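Local structure of vanadium-dependent bromoperoxidase (Corallina officinalis, 1QHB) at residues Tyr339-Ala342 and Cys343-Leu346; Ser448-Lys451 and Gln452-Asp456. The protein catalyses the bromination of organic substrates with hydrogen peroxide, using a bound vanadate, and works as a calcium-stabilised homododecamer. All coordinates share one frame; numbering follows the deposited sequence.

Interaction 1: residues Tyr339-Ala342 and Cys343-Leu346; sequences YLNA and CLIL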
ATOM      1  N   TYR A 339       9.687 -45.849   7.748  1.00  8.34           N
ATOM      2  CA  TYR A 339       9.681 -44.844   8.827  1.00  8.48           C
ATOM      3  C   TYR A 339       8.362 -44.869   9.545  1.00 10.43           C
ATOM      4  O   TYR A 339       8.254 -44.664  10.767  1.00 12.25           O
ATOM      5  CB  TYR A 339      10.086 -43.450   8.276  1.00  8.13           C
ATOM      6  CG  TYR A 339      11.125 -43.713   7.174  1.00  9.52           C
ATOM      7  CD1 TYR A 339      12.390 -44.141   7.467  1.00  9.27           C
ATOM      8  CD2 TYR A 339      10.721 -43.640   5.848  1.00  9.81           C
ATOM      9  CE1 TYR A 339      13.287 -44.472   6.449  1.00  6.93           C
ATOM     10  CE2 TYR A 339      11.587 -43.968   4.811  1.00  9.12           C
ATOM     11  CZ  TYR A 339      12.862 -44.394   5.117  1.00 10.46           C
ATOM     12  OH  TYR A 339      13.717 -44.746   4.104  1.00 12.79           O
ATOM     13  N   LEU A 340       7.305 -45.193   8.820  1.00  9.27           N
ATOM     14  CA  LEU A 340       5.999 -45.339   9.462  1.00  9.04           C
ATOM     15  C   LEU A 340       6.022 -46.593  10.333  1.00 10.33           C
ATOM     16  O   LEU A 340       5.601 -46.609  11.481  1.00 10.21           O
ATOM     17  CB  LEU A 340       4.915 -45.369   8.384  1.00  9.76           C
ATOM     18  CG  LEU A 340       3.554 -45.905   8.849  1.00 12.57           C
ATOM     19  CD1 LEU A 340       2.918 -44.966   9.853  1.00 10.89           C
ATOM     20  CD2 LEU A 340       2.676 -46.207   7.656  1.00  9.93           C
ATOM     21  N   ASN A 341       6.659 -47.654   9.858  1.00 11.94           N
ATOM     22  CA  ASN A 341       6.766 -48.905  10.639  1.00 12.84           C
ATOM     23  C   ASN A 341       7.657 -48.676  11.856  1.00 11.40           C
ATOM     24  O   ASN A 341       7.310 -49.250  12.872  1.00 10.20           O
ATOM     25  CB  ASN A 341       7.356 -50.059   9.822  1.00  8.53           C
ATOM     26  CG  ASN A 341       6.425 -50.484   8.699  1.00 11.18           C
ATOM     27  OD1 ASN A 341       6.854 -51.339   7.897  1.00 14.17           O
ATOM     28  ND2 ASN A 341       5.238 -49.907   8.598  1.00  5.62           N
ATOM     29  N   ALA A 342       8.709 -47.884  11.698  1.00  9.70           N
ATOM     30  CA  ALA A 342       9.590 -47.566  12.823  1.00  8.62           C
ATOM     31  C   ALA A 342       8.813 -46.805  13.881  1.00  9.03           C
ATOM     32  O   ALA A 342       8.797 -47.142  15.062  1.00 10.98           O
ATOM     33  CB  ALA A 342      10.754 -46.712  12.365  1.00  8.18           C
ATOM     34  N   CYS A 343       8.034 -45.825  13.398  1.00  9.87           N
ATOM     35  CA  CYS A 343       7.167 -45.089  14.288  1.00  6.68           C
ATOM     36  C   CYS A 343       6.180 -45.918  15.062  1.00 10.94           C
ATOM     37  O   CYS A 343       6.065 -45.707  16.261  1.00  9.85           O
ATOM     38  CB  CYS A 343       6.411 -44.007  13.488  1.00  8.43           C
ATOM     39  SG  CYS A 343       5.527 -42.751  14.455  1.00  9.32           S
ATOM     40  N   LEU A 344       5.543 -46.878  14.415  1.00  9.58           N
ATOM     41  CA  LEU A 344       4.612 -47.778  15.088  1.00 10.49           C
ATOM     42  C   LEU A 344       5.286 -48.637  16.155  1.00 11.64           C
ATOM     43  O   LEU A 344       4.689 -48.823  17.208  1.00 11.74           O
ATOM     44  CB  LEU A 344       3.910 -48.638  14.052  1.00  7.97           C
ATOM     45  CG  LEU A 344       2.960 -47.964  13.056  1.00 15.04           C
ATOM     46  CD1 LEU A 344       2.609 -48.971  11.962  1.00 12.48           C
ATOM     47  CD2 LEU A 344       1.682 -47.510  13.741  1.00  6.63           C
ATOM     48  N   ILE A 345       6.512 -49.093  15.942  1.00 11.08           N
ATOM     49  CA  ILE A 345       7.255 -49.853  16.950  1.00 12.02           C
ATOM     50  C   ILE A 345       7.504 -48.946  18.163  1.00 13.57           C
ATOM     51  O   ILE A 345       7.376 -49.377  19.311  1.00 14.39           O
ATOM     52  CB  ILE A 345       8.577 -50.338  16.336  1.00 12.56           C
ATOM     53  CG1 ILE A 345       8.279 -51.465  15.313  1.00 12.35           C
ATOM     54  CG2 ILE A 345       9.509 -50.927  17.398  1.00  9.97           C
ATOM     55  CD1 ILE A 345       9.484 -51.882  14.470  1.00  6.96           C
ATOM     56  N   LEU A 346       7.955 -47.712  17.903  1.00 12.34           N
ATOM     57  CA  LEU A 346       8.291 -46.761  18.948  1.00 13.04           C
ATOM     58  C   LEU A 346       7.041 -46.457  19.742  1.00 10.77           C
ATOM     59  O   LEU A 346       7.101 -46.454  20.979  1.00 15.42           O
ATOM     60  CB  LEU A 346       8.904 -45.459  18.410  1.00 13.29           C
ATOM     61  CG  LEU A 346      10.232 -45.557  17.666  1.00 14.47           C
ATOM     62  CD1 LEU A 346      10.617 -44.288  16.943  1.00 15.20           C
ATOM     63  CD2 LEU A 346      11.349 -45.924  18.640  1.00 15.60           C
TER
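Leu340 and Leu344 meet one turn apart on helix 337-349, where residues 339-346 are all buried. Leu340 has CG swung away from its backbone N (chi1 164°), and its CD1 reaches along the helix to 4.4 Å from CG of Leu344. Leu344 has CG beside its own backbone N (chi1 -66°), which also sets CG 3.4 Å from the Leu340 carbonyl O. That same O accepts the backbone N-H of Leu344 at 2.9 Å. Ile345 repeats the pattern on Asn341: its CG1 lies 3.4 Å from the Asn341 O, and its N donates to that O at 3.2 Å. Two more i to i+4 bonds, Cys343 N to Tyr339 O and Leu346 N to Ala342 O, continue the alpha-helical pattern.

Tyr339 and Ala342 pack on helix 530-548, Tyr339 also on helix 484-499, and Leu344 and Ile345 on Ile271. The Asn341 amide is held by the second subunit: its ND2 is hydrogen-bonded to Tyr273 OH there. The Tyr339 side chain lies about 6 Å from that of His485, probably a residue of the vanadate-binding active site. This is the i to i+4 spacing of a regular alpha-helix, here in a vanadium haloperoxidase, close to the vanadate site and a subunit interface.

Interaction 2: residues Ser448-Lys451 and Gln452-Asp456; sequences SNEK and QNIAD
Residues 448-456 form the last turns of helix 439-456, where four i to i+4 backbone bonds join Ser448-Lys451 to Gln452-Asp456, the straightest from Asn453 N to Asn449 O at 2.8 Å with an N-H...O angle of 176°.

Glu450 and Ile454 lie side by side on the exposed face and point the same way. Their aliphatic parts touch, with Glu450 CG 4.0 Å from Ile454 CD1. Glu450 puts CG opposite its backbone N (chi1 176°) and then runs extended. Its methylenes therefore flank the isoleucine, while the carboxylate lies farther out.

Asn453 folds back over the preceding turn. Its CG sits 3.2 Å from Asn449 O, close to the carbonyl that its own N-H binds. The two asparagine amides have partners beyond the helix: Asn453 OD1 is hydrogen-bonded to Thr293 OG1, and Asn449 ND2 to the carbonyls of Ser464 and Leu466.

Gln452 bends at chi2 (68°), which brings its amide to the carboxylate of Asp456, one turn on. NE2 donates to Asp456 OD1 at 3.1 Å, on the syn side but somewhat out of the carboxylate plane. A weak second bond goes from NE2 to Asp456 OD2 at 3.3 Å. Gln452 OE1 accepts from Asp290 N.

The chemistry is divided by face. A hydrocarbon contact lies at the surface. Side-chain amides on other faces tie the end of the helix to neighbouring loops. Gln452 uses both ends of its amide, which should fix its rotation.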
ATOM      1  N   SER A 448      30.500 -64.400 -13.842  1.00 22.13           N
ATOM      2  CA  SER A 448      29.139 -64.549 -13.278  1.00 18.56           C
ATOM      3  C   SER A 448      28.098 -64.278 -14.357  1.00 17.38           C
ATOM      4  O   SER A 448      27.112 -64.994 -14.372  1.00 18.78           O
ATOM      5  CB  SER A 448      28.985 -63.627 -12.066  1.00 21.07           C
ATOM      6  OG  SER A 448      27.632 -63.605 -11.599  1.00 29.53           O
ATOM      7  N   ASN A 449      28.266 -63.273 -15.220  1.00 15.21           N
ATOM      8  CA  ASN A 449      27.281 -62.972 -16.250  1.00 18.14           C
ATOM      9  C   ASN A 449      27.184 -64.071 -17.309  1.00 20.24           C
ATOM     10  O   ASN A 449      26.095 -64.331 -17.858  1.00 20.80           O
ATOM     11  CB  ASN A 449      27.647 -61.644 -16.912  1.00 14.64           C
ATOM     12  CG  ASN A 449      27.405 -60.439 -16.009  1.00 21.50           C
ATOM     13  OD1 ASN A 449      26.815 -60.579 -14.942  1.00 17.85           O
ATOM     14  ND2 ASN A 449      27.807 -59.224 -16.333  1.00 12.82           N
ATOM     15  N   GLU A 450      28.313 -64.735 -17.630  1.00 19.71           N
ATOM     16  CA  GLU A 450      28.246 -65.841 -18.601  1.00 22.39           C
ATOM     17  C   GLU A 450      27.335 -66.937 -18.038  1.00 18.52           C
ATOM     18  O   GLU A 450      26.403 -67.338 -18.765  1.00 18.17           O
ATOM     19  CB  GLU A 450      29.614 -66.396 -18.948  1.00 28.41           C
ATOM     20  CG  GLU A 450      29.572 -67.608 -19.871  1.00 44.82           C
ATOM     21  CD  GLU A 450      30.948 -68.163 -20.182  1.00 60.28           C
ATOM     22  OE1 GLU A 450      31.901 -67.954 -19.397  1.00 67.96           O
ATOM     23  OE2 GLU A 450      31.084 -68.829 -21.236  1.00 72.39           O
ATOM     24  N   LYS A 451      27.514 -67.244 -16.725  1.00 17.68           N
ATOM     25  CA  LYS A 451      26.586 -68.253 -16.192  1.00 20.93           C
ATOM     26  C   LYS A 451      25.164 -67.783 -16.241  1.00 21.95           C
ATOM     27  O   LYS A 451      24.268 -68.567 -16.552  1.00 24.41           O
ATOM     28  CB  LYS A 451      26.932 -68.582 -14.726  1.00 24.21           C
ATOM     29  CG  LYS A 451      28.332 -69.132 -14.553  1.00 42.22           C
ATOM     30  CD  LYS A 451      28.732 -69.055 -13.081  1.00 53.67           C
ATOM     31  CE  LYS A 451      30.168 -69.546 -12.922  1.00 64.51           C
ATOM     32  NZ  LYS A 451      30.460 -69.941 -11.515  1.00 74.18           N
ATOM     33  N   GLN A 452      24.901 -66.516 -15.899  1.00 21.86           N
ATOM     34  CA  GLN A 452      23.491 -66.051 -15.961  1.00 18.14           C
ATOM     35  C   GLN A 452      22.977 -66.156 -17.376  1.00 15.02           C
ATOM     36  O   GLN A 452      21.881 -66.659 -17.636  1.00 17.23           O
ATOM     37  CB  GLN A 452      23.438 -64.597 -15.436  1.00 15.72           C
ATOM     38  CG  GLN A 452      21.998 -64.100 -15.348  1.00 11.49           C
ATOM     39  CD  GLN A 452      21.165 -64.793 -14.290  1.00 15.95           C
ATOM     40  OE1 GLN A 452      21.464 -64.770 -13.083  1.00 17.38           O
ATOM     41  NE2 GLN A 452      20.074 -65.420 -14.715  1.00 14.62           N
ATOM     42  N   ASN A 453      23.708 -65.611 -18.356  1.00 14.24           N
ATOM     43  CA  ASN A 453      23.257 -65.669 -19.766  1.00 20.25           C
ATOM     44  C   ASN A 453      23.076 -67.080 -20.304  1.00 21.45           C
ATOM     45  O   ASN A 453      22.146 -67.336 -21.068  1.00 22.00           O
ATOM     46  CB  ASN A 453      24.304 -64.891 -20.570  1.00 16.35           C
ATOM     47  CG  ASN A 453      24.189 -63.388 -20.259  1.00 22.15           C
ATOM     48  OD1 ASN A 453      23.126 -62.902 -19.809  1.00 18.29           O
ATOM     49  ND2 ASN A 453      25.269 -62.689 -20.558  1.00 13.47           N
ATOM     50  N   ILE A 454      23.905 -68.041 -19.859  1.00 22.82           N
ATOM     51  CA  ILE A 454      23.726 -69.433 -20.246  1.00 28.26           C
ATOM     52  C   ILE A 454      22.426 -69.981 -19.684  1.00 27.00           C
ATOM     53  O   ILE A 454      21.618 -70.537 -20.416  1.00 28.40           O
ATOM     54  CB  ILE A 454      24.862 -70.350 -19.776  1.00 37.09           C
ATOM     55  CG1 ILE A 454      26.055 -70.105 -20.717  1.00 45.61           C
ATOM     56  CG2 ILE A 454      24.497 -71.826 -19.794  1.00 52.59           C
ATOM     57  CD1 ILE A 454      27.299 -70.884 -20.377  1.00 57.29           C
ATOM     58  N   ALA A 455      22.250 -69.754 -18.382  1.00 25.29           N
ATOM     59  CA  ALA A 455      21.032 -70.198 -17.741  1.00 23.96           C
ATOM     60  C   ALA A 455      19.840 -69.555 -18.435  1.00 28.92           C
ATOM     61  O   ALA A 455      18.821 -70.250 -18.350  1.00 32.80           O
ATOM     62  CB  ALA A 455      21.058 -69.850 -16.264  1.00 20.47           C
ATOM     63  N   ASP A 456      19.899 -68.330 -18.960  1.00 28.62           N
ATOM     64  CA  ASP A 456      18.674 -67.761 -19.507  1.00 27.25           C
ATOM     65  C   ASP A 456      18.502 -68.062 -20.990  1.00 28.78           C
ATOM     66  O   ASP A 456      17.430 -67.769 -21.495  1.00 31.27           O
ATOM     67  CB  ASP A 456      18.532 -66.250 -19.347  1.00 24.03           C
ATOM     68  CG  ASP A 456      18.698 -65.680 -17.969  1.00 24.60           C
ATOM     69  OD1 ASP A 456      18.151 -66.226 -16.985  1.00 29.82           O
ATOM     70  OD2 ASP A 456      19.401 -64.638 -17.867  1.00 25.50           O
TER

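How the interactions relate
Both interactions are single-helix contacts in the same chain. Interaction 1 lies on helix 337-349 and interaction 2 on helix 439-456, so they come in that order along the sequence. Their centres are about 40 Å apart and their nearest atoms about 28 Å, with no direct touch. Helices 376-402 and 407-422 come between them in the chain. Interaction 1 is buried, its centre about 18 Å from the chain centre, near the vanadate pocket and a second subunit. Interaction 2 is at the surface, its centre about 28 Å from the chain centre, away from the annotated sites, and no other chain of the assembly touches it. One belongs to the buried region near the active site and subunit interface, the other to the surface of the subunit.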